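Cytochrome c'' (Methylophilus methylotrophus, PDB 1GU2) binds one covalently attached heme c with two histidine ligands on its iron and probably serves as an electron carrier. Local coordinates at residues A[52-60]-A[70-78]; A[25-35]-A[108-118]. All coordinates share one frame; numbering follows the deposited sequence. Where two conformers were deposited one is given.

Both interactions border the heme, at different distances from the iron. Interaction 1 (52-60 with 70-78) is a buried contact, mostly loop, that starts at the end of helix 49-53. It holds an iron ligand and a thioether cysteine, and its chemistry mixes metal and covalent bonds, a water and backbone bonds to one carbonyl. Interaction 2 (25-35 with 108-118) is a helix crossing, partly buried. Aromatic rings make its inner end, while its outer end has a capped helix start, an asparagine and waters. It reaches only the heme periphery, through F34 and F112. The two contacts touch directly: F35 packs on H53, and P57 packs on Y115 and L116. Interaction 1 falls between the two helices of interaction 2 in the sequence.

Interaction 1. Residues A[52-60]-A[70-78]; sequences CHTNNPANV and IPPLAPRVN. With HEC (heme c), chain C.
H53 and L73 meet at about a right angle. L73 CD1 sits over the centre of the imidazole, 3.5 Å from the ring centroid, in a CH-pi contact. L73 CG lies anti to the carbonyl carbon (chi1 -61°), and from there the two methyls part, CD1 to the imidazole and CD2 to the porphyrin near C2A. One leucine thus fills the corner between ring and heme. I70 CD1 packs against CB of C52 at 4.0 Å and lies near the methine carbon CHD.

The polar contacts fix the backbone and the ring. The carbonyl of P57 accepts from A74 N at 3.0 Å. A second bond to it, from L73 N, is weak. A water in the plane of the H53 ring accepts from ND1 at 2.8 Å and lies 3.0 Å from P71 O, to which it can donate. This water probably helps set the rotation of the imidazole. N78 ND2 holds P72 O at 3.0 Å, and R81 also binds that carbonyl.

Covalent and metal bonds complete the contact. C52 SG is joined to heme CAC. H53 NE2 binds heme FE at 2.0 Å. H95 supplies the other axial ligand, and C49 the second thioether. This is the CXXCH heme-attachment site of a c-type cytochrome with bis-histidine iron.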
# COMPACT_ATOMS: atom_id res chain seq x y z
N CYS A 52 11.33 -0.15 3.42
CA CYS A 52 11.77 -0.27 2.04
C CYS A 52 11.25 0.86 1.17
O CYS A 52 11.92 1.30 0.25
CB CYS A 52 11.30 -1.62 1.45
SG CYS A 52 12.12 -2.99 2.28
N HIS A 53 10.04 1.35 1.43
CA HIS A 53 9.41 2.33 0.51
C HIS A 53 9.65 3.76 0.96
O HIS A 53 9.20 4.70 0.29
CB HIS A 53 7.91 2.01 0.40
CG HIS A 53 7.66 0.71 -0.29
ND1 HIS A 53 7.93 0.50 -1.63
CD2 HIS A 53 7.15 -0.46 0.11
CE1 HIS A 53 7.58 -0.75 -1.99
NE2 HIS A 53 7.11 -1.37 -0.94
N THR A 54 10.38 3.96 2.08
CA THR A 54 10.61 5.24 2.76
C THR A 54 9.32 5.69 3.40
O THR A 54 8.24 5.10 3.21
CB THR A 54 11.27 6.33 1.89
OG1 THR A 54 10.29 7.01 1.10
CG2 THR A 54 12.26 5.84 0.90
N ASN A 55 9.41 6.78 4.18
CA ASN A 55 8.18 7.29 4.80
C ASN A 55 7.32 8.18 3.94
O ASN A 55 6.35 8.82 4.34
CB ASN A 55 8.44 8.06 6.14
CG ASN A 55 9.25 9.30 5.92
OD1 ASN A 55 9.39 9.82 4.82
ND2 ASN A 55 9.84 9.79 7.03
N ASN A 56 7.54 8.34 2.71
CA ASN A 56 6.90 9.00 1.60
C ASN A 56 6.86 8.08 0.37
O ASN A 56 7.86 7.90 -0.33
CB ASN A 56 7.62 10.33 1.29
CG ASN A 56 6.85 11.25 0.38
OD1 ASN A 56 7.13 12.45 0.17
ND2 ASN A 56 5.82 10.73 -0.21
N PRO A 57 5.66 7.60 0.04
CA PRO A 57 5.54 6.70 -1.13
C PRO A 57 5.67 7.35 -2.49
O PRO A 57 5.68 6.69 -3.53
CB PRO A 57 4.14 6.13 -0.91
CG PRO A 57 3.38 7.20 -0.21
CD PRO A 57 4.37 7.81 0.72
N ALA A 58 5.85 8.67 -2.61
CA ALA A 58 6.20 9.43 -3.76
C ALA A 58 7.70 9.37 -4.02
O ALA A 58 8.13 9.77 -5.12
CB ALA A 58 5.73 10.88 -3.60
N ASN A 59 8.51 8.86 -3.09
CA ASN A 59 9.95 8.76 -3.28
C ASN A 59 10.39 7.39 -3.81
O ASN A 59 9.66 6.40 -3.71
CB ASN A 59 10.78 8.99 -1.98
CG ASN A 59 10.96 10.48 -1.83
OD1 ASN A 59 11.78 11.31 -2.07
ND2 ASN A 59 9.88 10.94 -1.28
N VAL A 60 11.60 7.32 -4.32
CA VAL A 60 12.23 6.05 -4.68
C VAL A 60 12.65 5.35 -3.41
O VAL A 60 13.27 5.93 -2.53
CB VAL A 60 13.41 6.34 -5.60
CG1 VAL A 60 14.24 5.10 -5.78
CG2 VAL A 60 12.93 6.86 -6.96
N ILE A 70 13.68 0.79 -5.60
CA ILE A 70 12.28 0.49 -5.87
C ILE A 70 11.56 1.72 -6.40
O ILE A 70 11.56 2.75 -5.74
CB ILE A 70 11.56 -0.01 -4.62
CG1 ILE A 70 12.28 -1.16 -3.90
CG2 ILE A 70 10.17 -0.46 -5.00
CD1 ILE A 70 11.74 -1.38 -2.51
N PRO A 71 10.95 1.70 -7.59
CA PRO A 71 10.23 2.89 -8.04
C PRO A 71 9.16 3.33 -7.05
O PRO A 71 8.61 2.53 -6.25
CB PRO A 71 9.62 2.40 -9.36
CG PRO A 71 10.60 1.36 -9.86
CD PRO A 71 10.98 0.61 -8.56
N PRO A 72 8.76 4.60 -7.09
CA PRO A 72 7.74 5.07 -6.15
C PRO A 72 6.43 4.28 -6.27
O PRO A 72 6.09 3.74 -7.34
CB PRO A 72 7.53 6.52 -6.60
CG PRO A 72 8.84 6.91 -7.26
CD PRO A 72 9.26 5.66 -7.97
N LEU A 73 5.68 4.25 -5.16
CA LEU A 73 4.35 3.66 -5.12
C LEU A 73 3.20 4.60 -5.50
O LEU A 73 2.17 4.15 -5.99
CB LEU A 73 4.07 3.12 -3.73
CG LEU A 73 5.02 2.00 -3.23
CD1 LEU A 73 4.52 1.45 -1.90
CD2 LEU A 73 5.17 0.90 -4.28
N ALA A 74 3.37 5.92 -5.28
CA ALA A 74 2.28 6.85 -5.52
C ALA A 74 1.98 7.00 -7.00
O ALA A 74 2.87 7.35 -7.78
CB ALA A 74 2.64 8.20 -4.92
N PRO A 75 0.76 6.70 -7.45
CA PRO A 75 0.49 6.65 -8.91
C PRO A 75 0.45 8.00 -9.60
O PRO A 75 0.60 8.03 -10.83
CB PRO A 75 -0.85 5.91 -9.01
CG PRO A 75 -1.50 6.18 -7.70
CD PRO A 75 -0.37 6.19 -6.67
N ARG A 76 0.34 9.10 -8.87
CA ARG A 76 0.49 10.42 -9.54
C ARG A 76 1.94 10.67 -9.92
O ARG A 76 2.21 11.38 -10.89
CB ARG A 76 -0.13 11.51 -8.67
CG ARG A 76 -0.02 12.90 -9.29
CD ARG A 76 -0.72 13.07 -10.60
NE ARG A 76 -2.17 12.94 -10.62
CZ ARG A 76 -2.88 12.54 -11.70
NH1 ARG A 76 -4.21 12.44 -11.65
NH2 ARG A 76 -2.34 12.23 -12.88
N VAL A 77 2.88 10.08 -9.18
CA VAL A 77 4.29 10.25 -9.43
C VAL A 77 4.81 9.19 -10.37
O VAL A 77 5.52 9.51 -11.33
CB VAL A 77 5.05 10.22 -8.11
CG1 VAL A 77 6.56 10.29 -8.29
CG2 VAL A 77 4.50 11.40 -7.31
N ASN A 78 4.47 7.94 -10.11
CA ASN A 78 4.82 6.84 -10.99
C ASN A 78 3.55 6.31 -11.61
O ASN A 78 2.88 5.46 -11.02
CB ASN A 78 5.54 5.75 -10.16
CG ASN A 78 5.90 4.54 -10.99
OD1 ASN A 78 5.72 4.49 -12.22
ND2 ASN A 78 6.42 3.53 -10.33
FE HEC C . 6.40 -3.25 -1.02
CHA HEC C . 6.17 -3.41 -4.43
CHB HEC C . 3.23 -1.99 -0.89
CHC HEC C . 6.45 -3.57 2.40
CHD HEC C . 9.70 -4.18 -1.19
NA HEC C . 5.01 -2.73 -2.37
C1A HEC C . 5.08 -2.88 -3.77
C2A HEC C . 3.86 -2.43 -4.37
C3A HEC C . 3.06 -1.98 -3.38
C4A HEC C . 3.76 -2.21 -2.14
CMA HEC C . 1.64 -1.38 -3.50
CAA HEC C . 3.56 -2.45 -5.88
CBA HEC C . 2.84 -3.74 -6.31
CGA HEC C . 2.57 -3.77 -7.78
O1A HEC C . 2.55 -4.88 -8.35
O2A HEC C . 2.37 -2.72 -8.41
NB HEC C . 5.09 -2.87 0.45
C1B HEC C . 3.82 -2.38 0.32
C2B HEC C . 3.17 -2.35 1.62
C3B HEC C . 4.06 -2.83 2.53
C4B HEC C . 5.27 -3.12 1.80
CMB HEC C . 1.72 -1.89 1.89
CAB HEC C . 3.90 -3.00 4.06
CBB HEC C . 2.75 -3.95 4.40
NC HEC C . 7.80 -3.76 0.32
C1C HEC C . 7.63 -3.80 1.71
C2C HEC C . 8.91 -4.07 2.34
C3C HEC C . 9.83 -4.22 1.34
C4C HEC C . 9.14 -4.04 0.09
CMC HEC C . 9.08 -4.10 3.87
CAC HEC C . 11.34 -4.43 1.42
CBC HEC C . 11.73 -5.68 2.19
ND HEC C . 7.66 -3.69 -2.50
C1D HEC C . 9.00 -4.10 -2.37
C2D HEC C . 9.51 -4.52 -3.65
C3D HEC C . 8.46 -4.48 -4.53
C4D HEC C . 7.35 -3.85 -3.85
CMD HEC C . 10.95 -4.97 -3.93
CAD HEC C . 8.47 -5.06 -5.97
CBD HEC C . 9.25 -4.18 -6.98
CGD HEC C . 8.40 -3.13 -7.65
O1D HEC C . 8.93 -2.10 -8.17
O2D HEC C . 7.15 -3.30 -7.72
O HOH W 1 9.11 2.47 -3.31

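Interaction 2. Residues A[25-35]-A[108-118]; sequences APSITDGKIFF and EKANFIAYLLT. With HEC (heme c), chain C.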
# COMPACT_ATOMS: atom_id res chain seq x y z
N ALA A 25 -16.05 3.80 4.82
CA ALA A 25 -15.31 4.63 3.88
C ALA A 25 -13.85 4.59 4.26
O ALA A 25 -13.49 4.39 5.41
CB ALA A 25 -15.86 6.05 3.93
N PRO A 26 -12.98 4.81 3.28
CA PRO A 26 -11.54 4.84 3.59
C PRO A 26 -11.09 5.90 4.57
O PRO A 26 -11.61 7.03 4.60
CB PRO A 26 -10.91 5.17 2.23
CG PRO A 26 -11.90 4.89 1.20
CD PRO A 26 -13.27 4.92 1.85
N SER A 27 -10.07 5.58 5.33
CA SER A 27 -9.38 6.49 6.20
C SER A 27 -7.93 6.65 5.75
O SER A 27 -7.16 5.70 5.90
CB SER A 27 -9.32 5.92 7.62
OG SER A 27 -8.46 6.71 8.43
N ILE A 28 -7.63 7.83 5.22
CA ILE A 28 -6.24 8.02 4.85
C ILE A 28 -5.30 8.10 6.05
O ILE A 28 -4.13 7.72 5.91
CB ILE A 28 -6.16 9.26 3.97
CG1 ILE A 28 -6.60 8.70 2.58
CG2 ILE A 28 -4.89 10.03 3.82
CD1 ILE A 28 -7.32 9.82 1.95
N THR A 29 -5.78 8.54 7.19
CA THR A 29 -5.00 8.49 8.42
C THR A 29 -4.60 7.06 8.76
O THR A 29 -3.44 6.75 9.11
CB THR A 29 -5.79 9.14 9.58
OG1 THR A 29 -6.00 10.52 9.32
CG2 THR A 29 -4.93 9.11 10.85
N ASP A 30 -5.60 6.17 8.69
CA ASP A 30 -5.27 4.77 8.99
C ASP A 30 -4.37 4.17 7.95
O ASP A 30 -3.52 3.34 8.29
CB ASP A 30 -6.56 3.96 9.15
CG ASP A 30 -7.34 4.28 10.42
OD1 ASP A 30 -8.55 3.92 10.41
OD2 ASP A 30 -6.78 4.85 11.37
N GLY A 31 -4.52 4.54 6.70
CA GLY A 31 -3.60 4.03 5.66
C GLY A 31 -2.18 4.48 5.90
O GLY A 31 -1.26 3.67 5.73
N LYS A 32 -1.97 5.73 6.30
CA LYS A 32 -0.66 6.22 6.62
C LYS A 32 -0.07 5.52 7.86
O LYS A 32 1.11 5.15 7.90
CB LYS A 32 -0.72 7.77 6.82
CG LYS A 32 0.63 8.37 7.11
CD LYS A 32 0.54 9.88 7.30
CE LYS A 32 1.91 10.52 7.24
NZ LYS A 32 1.79 11.96 6.94
N ILE A 33 -0.90 5.31 8.90
CA ILE A 33 -0.41 4.59 10.07
C ILE A 33 -0.02 3.18 9.70
O ILE A 33 1.04 2.72 10.16
CB ILE A 33 -1.48 4.60 11.17
CG1 ILE A 33 -1.67 5.98 11.79
CG2 ILE A 33 -1.17 3.54 12.23
CD1 ILE A 33 -2.90 6.14 12.65
N PHE A 34 -0.79 2.50 8.88
CA PHE A 34 -0.49 1.15 8.43
C PHE A 34 0.86 1.14 7.72
O PHE A 34 1.69 0.26 7.92
CB PHE A 34 -1.61 0.70 7.52
CG PHE A 34 -1.35 -0.55 6.71
CD1 PHE A 34 -0.92 -0.42 5.38
CD2 PHE A 34 -1.55 -1.81 7.25
CE1 PHE A 34 -0.72 -1.53 4.59
CE2 PHE A 34 -1.35 -2.94 6.45
CZ PHE A 34 -0.92 -2.76 5.16
N PHE A 35 1.14 2.11 6.86
CA PHE A 35 2.37 2.19 6.06
C PHE A 35 3.61 2.38 6.91
O PHE A 35 4.67 1.85 6.57
CB PHE A 35 2.20 3.33 5.05
CG PHE A 35 3.33 3.53 4.08
CD1 PHE A 35 3.65 2.58 3.11
CD2 PHE A 35 4.12 4.68 4.15
CE1 PHE A 35 4.72 2.77 2.23
CE2 PHE A 35 5.18 4.90 3.27
CZ PHE A 35 5.47 3.94 2.32
N GLU A 108 -7.59 -2.54 4.87
CA GLU A 108 -6.24 -2.11 4.80
C GLU A 108 -5.89 -1.70 3.38
O GLU A 108 -5.22 -0.68 3.19
CB GLU A 108 -5.27 -3.22 5.30
CG GLU A 108 -5.30 -3.46 6.77
CD GLU A 108 -4.45 -4.62 7.22
OE1 GLU A 108 -4.30 -5.61 6.45
OE2 GLU A 108 -3.91 -4.53 8.37
N LYS A 109 -6.33 -2.45 2.38
CA LYS A 109 -6.01 -2.11 0.98
C LYS A 109 -6.71 -0.83 0.56
O LYS A 109 -6.13 0.04 -0.07
CB LYS A 109 -6.39 -3.29 0.06
CG LYS A 109 -5.56 -4.55 0.27
CD LYS A 109 -5.98 -5.64 -0.73
CE LYS A 109 -5.16 -6.88 -0.43
NZ LYS A 109 -5.58 -8.02 -1.29
N ALA A 110 -8.00 -0.68 0.90
CA ALA A 110 -8.70 0.54 0.57
C ALA A 110 -8.05 1.75 1.23
O ALA A 110 -7.83 2.80 0.60
CB ALA A 110 -10.14 0.42 1.02
N ASN A 111 -7.72 1.66 2.53
CA ASN A 111 -7.15 2.77 3.24
C ASN A 111 -5.76 3.12 2.69
O ASN A 111 -5.41 4.30 2.55
CB ASN A 111 -6.98 2.46 4.75
CG ASN A 111 -8.27 2.41 5.53
OD1 ASN A 111 -9.32 2.88 5.06
ND2 ASN A 111 -8.19 1.88 6.75
N PHE A 112 -4.97 2.09 2.36
CA PHE A 112 -3.63 2.32 1.86
C PHE A 112 -3.64 2.96 0.47
O PHE A 112 -2.89 3.89 0.24
CB PHE A 112 -2.84 1.01 1.88
CG PHE A 112 -1.46 1.20 1.28
CD1 PHE A 112 -1.11 0.60 0.09
CD2 PHE A 112 -0.55 2.01 1.95
CE1 PHE A 112 0.15 0.78 -0.45
CE2 PHE A 112 0.68 2.24 1.42
CZ PHE A 112 1.01 1.62 0.23
N ILE A 113 -4.47 2.46 -0.44
CA ILE A 113 -4.50 3.03 -1.78
C ILE A 113 -5.07 4.43 -1.73
O ILE A 113 -4.57 5.33 -2.42
CB ILE A 113 -5.21 2.09 -2.79
CG1 ILE A 113 -4.55 0.71 -2.86
CG2 ILE A 113 -5.29 2.78 -4.14
CD1 ILE A 113 -5.28 -0.31 -3.71
N ALA A 114 -6.04 4.70 -0.88
CA ALA A 114 -6.57 6.04 -0.72
C ALA A 114 -5.47 6.94 -0.22
O ALA A 114 -5.28 8.05 -0.69
CB ALA A 114 -7.75 6.04 0.24
N TYR A 115 -4.67 6.47 0.73
CA TYR A 115 -3.50 7.26 1.21
C TYR A 115 -2.54 7.52 0.06
O TYR A 115 -2.03 8.65 -0.14
CB TYR A 115 -2.85 6.51 2.40
CG TYR A 115 -1.45 7.02 2.67
CD1 TYR A 115 -1.26 8.34 3.06
CD2 TYR A 115 -0.32 6.22 2.52
CE1 TYR A 115 0.05 8.78 3.30
CE2 TYR A 115 0.98 6.64 2.75
CZ TYR A 115 1.12 7.95 3.15
OH TYR A 115 2.37 8.44 3.35
N LEU A 116 -2.22 6.53 -0.77
CA LEU A 116 -1.34 6.74 -1.94
C LEU A 116 -1.86 7.85 -2.85
O LEU A 116 -1.01 8.59 -3.42
CB LEU A 116 -1.19 5.48 -2.75
CG LEU A 116 -0.39 4.32 -2.16
CD1 LEU A 116 -0.30 3.19 -3.18
CD2 LEU A 116 1.00 4.71 -1.73
N LEU A 117 -3.16 7.99 -3.02
CA LEU A 117 -3.76 9.04 -3.88
C LEU A 117 -3.44 10.42 -3.34
O LEU A 117 -3.51 11.40 -4.09
CB LEU A 117 -5.27 8.88 -4.02
CG LEU A 117 -5.79 7.65 -4.75
CD1 LEU A 117 -7.30 7.56 -4.73
CD2 LEU A 117 -5.25 7.60 -6.16
N THR A 118 -3.11 10.55 -2.07
CA THR A 118 -2.91 11.83 -1.47
C THR A 118 -1.44 12.28 -1.42
O THR A 118 -1.17 13.43 -1.10
CB THR A 118 -3.38 11.92 0.01
OG1 THR A 118 -2.56 11.11 0.88
CG2 THR A 118 -4.81 11.50 0.05
FE HEC C . 6.40 -3.25 -1.02
CHA HEC C . 6.17 -3.41 -4.43
CHB HEC C . 3.23 -1.99 -0.89
CHC HEC C . 6.45 -3.57 2.40
CHD HEC C . 9.70 -4.18 -1.19
NA HEC C . 5.01 -2.73 -2.37
C1A HEC C . 5.08 -2.88 -3.77
C2A HEC C . 3.86 -2.43 -4.37
C3A HEC C . 3.06 -1.98 -3.38
C4A HEC C . 3.76 -2.21 -2.14
CMA HEC C . 1.64 -1.38 -3.50
CAA HEC C . 3.56 -2.45 -5.88
CBA HEC C . 2.84 -3.74 -6.31
CGA HEC C . 2.57 -3.77 -7.78
O1A HEC C . 2.55 -4.88 -8.35
O2A HEC C . 2.37 -2.72 -8.41
NB HEC C . 5.09 -2.87 0.45
C1B HEC C . 3.82 -2.38 0.32
C2B HEC C . 3.17 -2.35 1.62
C3B HEC C . 4.06 -2.83 2.53
C4B HEC C . 5.27 -3.12 1.80
CMB HEC C . 1.72 -1.89 1.89
CAB HEC C . 3.90 -3.00 4.06
CBB HEC C . 2.75 -3.95 4.40
NC HEC C . 7.80 -3.76 0.32
C1C HEC C . 7.63 -3.80 1.71
C2C HEC C . 8.91 -4.07 2.34
C3C HEC C . 9.83 -4.22 1.34
C4C HEC C . 9.14 -4.04 0.09
CMC HEC C . 9.08 -4.10 3.87
CAC HEC C . 11.34 -4.43 1.42
CBC HEC C . 11.73 -5.68 2.19
ND HEC C . 7.66 -3.69 -2.50
C1D HEC C . 9.00 -4.10 -2.37
C2D HEC C . 9.51 -4.52 -3.65
C3D HEC C . 8.46 -4.48 -4.53
C4D HEC C . 7.35 -3.85 -3.85
CMD HEC C . 10.95 -4.97 -3.93
CAD HEC C . 8.47 -5.06 -5.97
CBD HEC C . 9.25 -4.18 -6.98
CGD HEC C . 8.40 -3.13 -7.65
O1D HEC C . 8.93 -2.10 -8.17
O2D HEC C . 7.15 -3.30 -7.72
O HOH W 2 -5.63 0.68 7.53
O HOH W 3 -10.17 2.53 8.78
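F34 and F112 both hold CG anti to the backbone N (chi1 167° and 176°), which turns their rings to the heme edge, where each touches methyl CMB. F35 has the same first torsion, and its CD1 comes to 3.4 Å from CE2 of F112. These two rings are nearly parallel but slid apart, with little overlap. F35 also meets Y115 obliquely, CD2 to CE2, so the three rings F35, F112 and Y115 form an aromatic cluster. E108 crosses the F34 ring at about a right angle, CB over one face toward the rim and OE2 3.6 Å from CE2. OE1 of E108 is held by S105 N.

The helices of 28-35 and 108-118 cross nearly at right angles, with axes 7.3 Å apart. The crossing resembles that of the N- and C-terminal helices of the cytochrome c fold, although here helix 2-19 comes earlier in the chain. G31 lies at the crossing, its CA 3.6 Å from N111 O; the backbones come close here because G31 has no side chain. Y115 is a knob in the hole formed by I28, G31, K32 and F35. K32 CB lies over the Y115 ring, and Y115 OH bonds to E119. An alanine in place of Y115 would probably open a gap in this hole, take the ring from under K32 CB and leave E119 without the hydroxyl.

At the outer end N111 OD1 accepts from S27 N at 2.8 Å, nearly straight but from above the carbonyl plane. Y23 OH also binds OD1. N111 ND2 donates to two waters, one of which bonds to D30 OD1. S27 is the N-cap of helix 28-35, its OG accepting from D30 N at 2.9 Å. P26 CB and I28 CG1 pack on A114 CB, and I28 CD1 reaches T118 CG2 at 3.6 Å.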